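Long-range contact in putative lipoprotein YcdA (Bacillus subtilis subsp. subtilis str. 168, PDB 4R4G), which is of unknown function but is a putative membrane-anchored lipoprotein with an Ig-like N-terminal domain joined by a kinked helix to an alpha+beta C-terminal domain: residues L110-E115 with K123-K128. Numbering follows the deposited sequence.
Sequences LNYTPE and KSVTFK
Leu110 and Phe127, and after them Tyr112 and Val125, face each other as antiparallel hydrogen-bonded pairs, each exchanging two backbone bonds. The bond from Phe127 N to Leu110 O spans 2.7 Å and is nearly straight, 169° at the hydrogen; that from Tyr112 N to Val125 O is 2.8 Å. Asn111 and Thr126 form the non-hydrogen-bonded pair between them, where the CA of Thr126 approaches Leu110 O as a C-H...O contact.

Where the strands end, the pairing passes to side chains. Thr113 OG1 donates to Ser124 OG at 2.7 Å, and the same serine oxygen is also bonded to Lys120 O, which ties the short helix 120-123 of the connection to the end of strand 107-112.

Lys123 lays its extended chain obliquely across Pro114, an apolar contact of CG against CG at 3.8 Å, and passes beside the Pro114 carbonyl; its NZ is hydrogen-bonded to Ser116 O and Gly118 O in the connection. The second apolar contact is at Tyr112, where the CG2 of Val125 meets the edge of the ring near its plane, 4.1 Å from CD2. Pro114 N lies over one face of that ring, toward the rim.

This beta hairpin, with a long connection that includes helix 120-123, closes one border of a four-stranded antiparallel sheet in the Ig-like domain: strand 125-130 is outermost, while strand 107-112 pairs on its other side with strand 62-66. Leu110, Tyr112, Val125 and Phe127 share the inward face, packing on strands 16-25 and 39-48 of the second sheet to fill the sandwich core.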
loop_
_atom_site.group_PDB
_atom_site.type_symbol
_atom_site.label_atom_id
_atom_site.label_comp_id
_atom_site.label_asym_id
_atom_site.label_seq_id
_atom_site.Cartn_x
_atom_site.Cartn_y
_atom_site.Cartn_z
ATOM N N LEU A 110 -5.260 -12.354 -26.216
ATOM C CA LEU A 110 -6.580 -11.769 -26.104
ATOM C C LEU A 110 -7.352 -12.133 -27.345
ATOM O O LEU A 110 -6.857 -11.892 -28.447
ATOM C CB LEU A 110 -6.493 -10.241 -25.929
ATOM C CG LEU A 110 -7.816 -9.484 -25.766
ATOM C CD1 LEU A 110 -8.350 -9.623 -24.376
ATOM C CD2 LEU A 110 -7.635 -8.017 -26.059
ATOM N N ASN A 111 -8.547 -12.744 -27.174
ATOM C CA ASN A 111 -9.412 -13.106 -28.305
ATOM C C ASN A 111 -10.701 -12.335 -28.203
ATOM O O ASN A 111 -11.222 -12.148 -27.108
ATOM C CB ASN A 111 -9.697 -14.622 -28.413
ATOM C CG ASN A 111 -10.519 -15.019 -29.654
ATOM O OD1 ASN A 111 -10.040 -14.977 -30.803
ATOM N ND2 ASN A 111 -11.790 -15.381 -29.461
ATOM N N TYR A 112 -11.195 -11.836 -29.361
ATOM C CA TYR A 112 -12.446 -11.088 -29.495
ATOM C C TYR A 112 -13.332 -11.805 -30.472
ATOM O O TYR A 112 -12.907 -12.038 -31.605
ATOM C CB TYR A 112 -12.243 -9.633 -29.932
ATOM C CG TYR A 112 -13.547 -8.946 -30.305
ATOM C CD1 TYR A 112 -14.530 -8.698 -29.347
ATOM C CD2 TYR A 112 -13.818 -8.586 -31.622
ATOM C CE1 TYR A 112 -15.721 -8.048 -29.682
ATOM C CE2 TYR A 112 -15.021 -7.970 -31.974
ATOM C CZ TYR A 112 -15.970 -7.700 -31.002
ATOM O OH TYR A 112 -17.167 -7.109 -31.359
ATOM N N THR A 113 -14.561 -12.165 -30.035
ATOM C CA THR A 113 -15.560 -12.827 -30.867
ATOM C C THR A 113 -16.777 -11.902 -30.895
ATOM O O THR A 113 -17.504 -11.785 -29.897
ATOM C CB THR A 113 -15.847 -14.281 -30.419
ATOM O OG1 THR A 113 -14.673 -15.073 -30.632
ATOM C CG2 THR A 113 -17.007 -14.919 -31.189
ATOM N N PRO A 114 -16.979 -11.219 -32.046
ATOM C CA PRO A 114 -18.119 -10.284 -32.176
ATOM C C PRO A 114 -19.473 -10.973 -32.052
ATOM O O PRO A 114 -19.607 -12.140 -32.420
ATOM C CB PRO A 114 -17.934 -9.678 -33.569
ATOM C CG PRO A 114 -17.100 -10.662 -34.302
ATOM C CD PRO A 114 -16.177 -11.258 -33.285
ATOM N N GLU A 115 -20.458 -10.245 -31.476
ATOM C CA GLU A 115 -21.820 -10.731 -31.240
ATOM C C GLU A 115 -22.566 -10.659 -32.561
ATOM O O GLU A 115 -23.312 -9.712 -32.843
ATOM C CB GLU A 115 -22.512 -9.944 -30.119
ATOM C CG GLU A 115 -21.861 -10.127 -28.763
ATOM C CD GLU A 115 -22.591 -9.613 -27.534
ATOM O OE1 GLU A 115 -23.725 -9.102 -27.675
ATOM O OE2 GLU A 115 -22.038 -9.749 -26.417
ATOM N N LYS A 123 -14.904 -14.414 -38.221
ATOM C CA LYS A 123 -15.259 -13.075 -37.733
ATOM C C LYS A 123 -14.423 -12.642 -36.506
ATOM O O LYS A 123 -14.450 -11.462 -36.173
ATOM C CB LYS A 123 -16.780 -12.997 -37.413
ATOM C CG LYS A 123 -17.258 -13.922 -36.272
ATOM C CD LYS A 123 -18.780 -13.939 -36.002
ATOM C CE LYS A 123 -19.049 -14.561 -34.642
ATOM N NZ LYS A 123 -20.397 -15.167 -34.515
ATOM N N SER A 124 -13.699 -13.578 -35.842
ATOM C CA SER A 124 -12.892 -13.341 -34.624
ATOM C C SER A 124 -11.486 -12.772 -34.881
ATOM O O SER A 124 -10.958 -12.923 -35.971
ATOM C CB SER A 124 -12.739 -14.639 -33.841
ATOM O OG SER A 124 -13.960 -15.055 -33.256
ATOM N N VAL A 125 -10.892 -12.102 -33.871
ATOM C CA VAL A 125 -9.518 -11.577 -33.930
ATOM C C VAL A 125 -8.817 -11.945 -32.639
ATOM O O VAL A 125 -9.434 -11.946 -31.572
ATOM C CB VAL A 125 -9.303 -10.074 -34.274
ATOM C CG1 VAL A 125 -9.557 -9.785 -35.745
ATOM C CG2 VAL A 125 -10.100 -9.150 -33.364
ATOM N N THR A 126 -7.525 -12.250 -32.754
ATOM C CA THR A 126 -6.696 -12.694 -31.666
ATOM C C THR A 126 -5.401 -11.836 -31.592
ATOM O O THR A 126 -4.758 -11.611 -32.606
ATOM C CB THR A 126 -6.446 -14.217 -31.808
ATOM O OG1 THR A 126 -5.551 -14.639 -30.790
ATOM C CG2 THR A 126 -5.852 -14.623 -33.157
ATOM N N PHE A 127 -5.018 -11.385 -30.391
ATOM C CA PHE A 127 -3.788 -10.608 -30.172
ATOM C C PHE A 127 -2.865 -11.288 -29.175
ATOM O O PHE A 127 -3.330 -11.835 -28.184
ATOM C CB PHE A 127 -4.085 -9.192 -29.642
ATOM C CG PHE A 127 -5.074 -8.377 -30.436
ATOM C CD1 PHE A 127 -6.444 -8.509 -30.222
ATOM C CD2 PHE A 127 -4.637 -7.422 -31.347
ATOM C CE1 PHE A 127 -7.361 -7.739 -30.947
ATOM C CE2 PHE A 127 -5.558 -6.656 -32.081
ATOM C CZ PHE A 127 -6.914 -6.819 -31.876
ATOM N N LYS A 128 -1.557 -11.202 -29.404
ATOM C CA LYS A 128 -0.572 -11.700 -28.461
ATOM C C LYS A 128 -0.073 -10.518 -27.655
ATOM O O LYS A 128 0.109 -9.420 -28.202
ATOM C CB LYS A 128 0.569 -12.435 -29.163
ATOM C CG LYS A 128 0.101 -13.678 -29.903
ATOM C CD LYS A 128 1.238 -14.438 -30.487
ATOM C CE LYS A 128 0.786 -15.673 -31.240
ATOM N NZ LYS A 128 1.937 -16.277 -31.975
#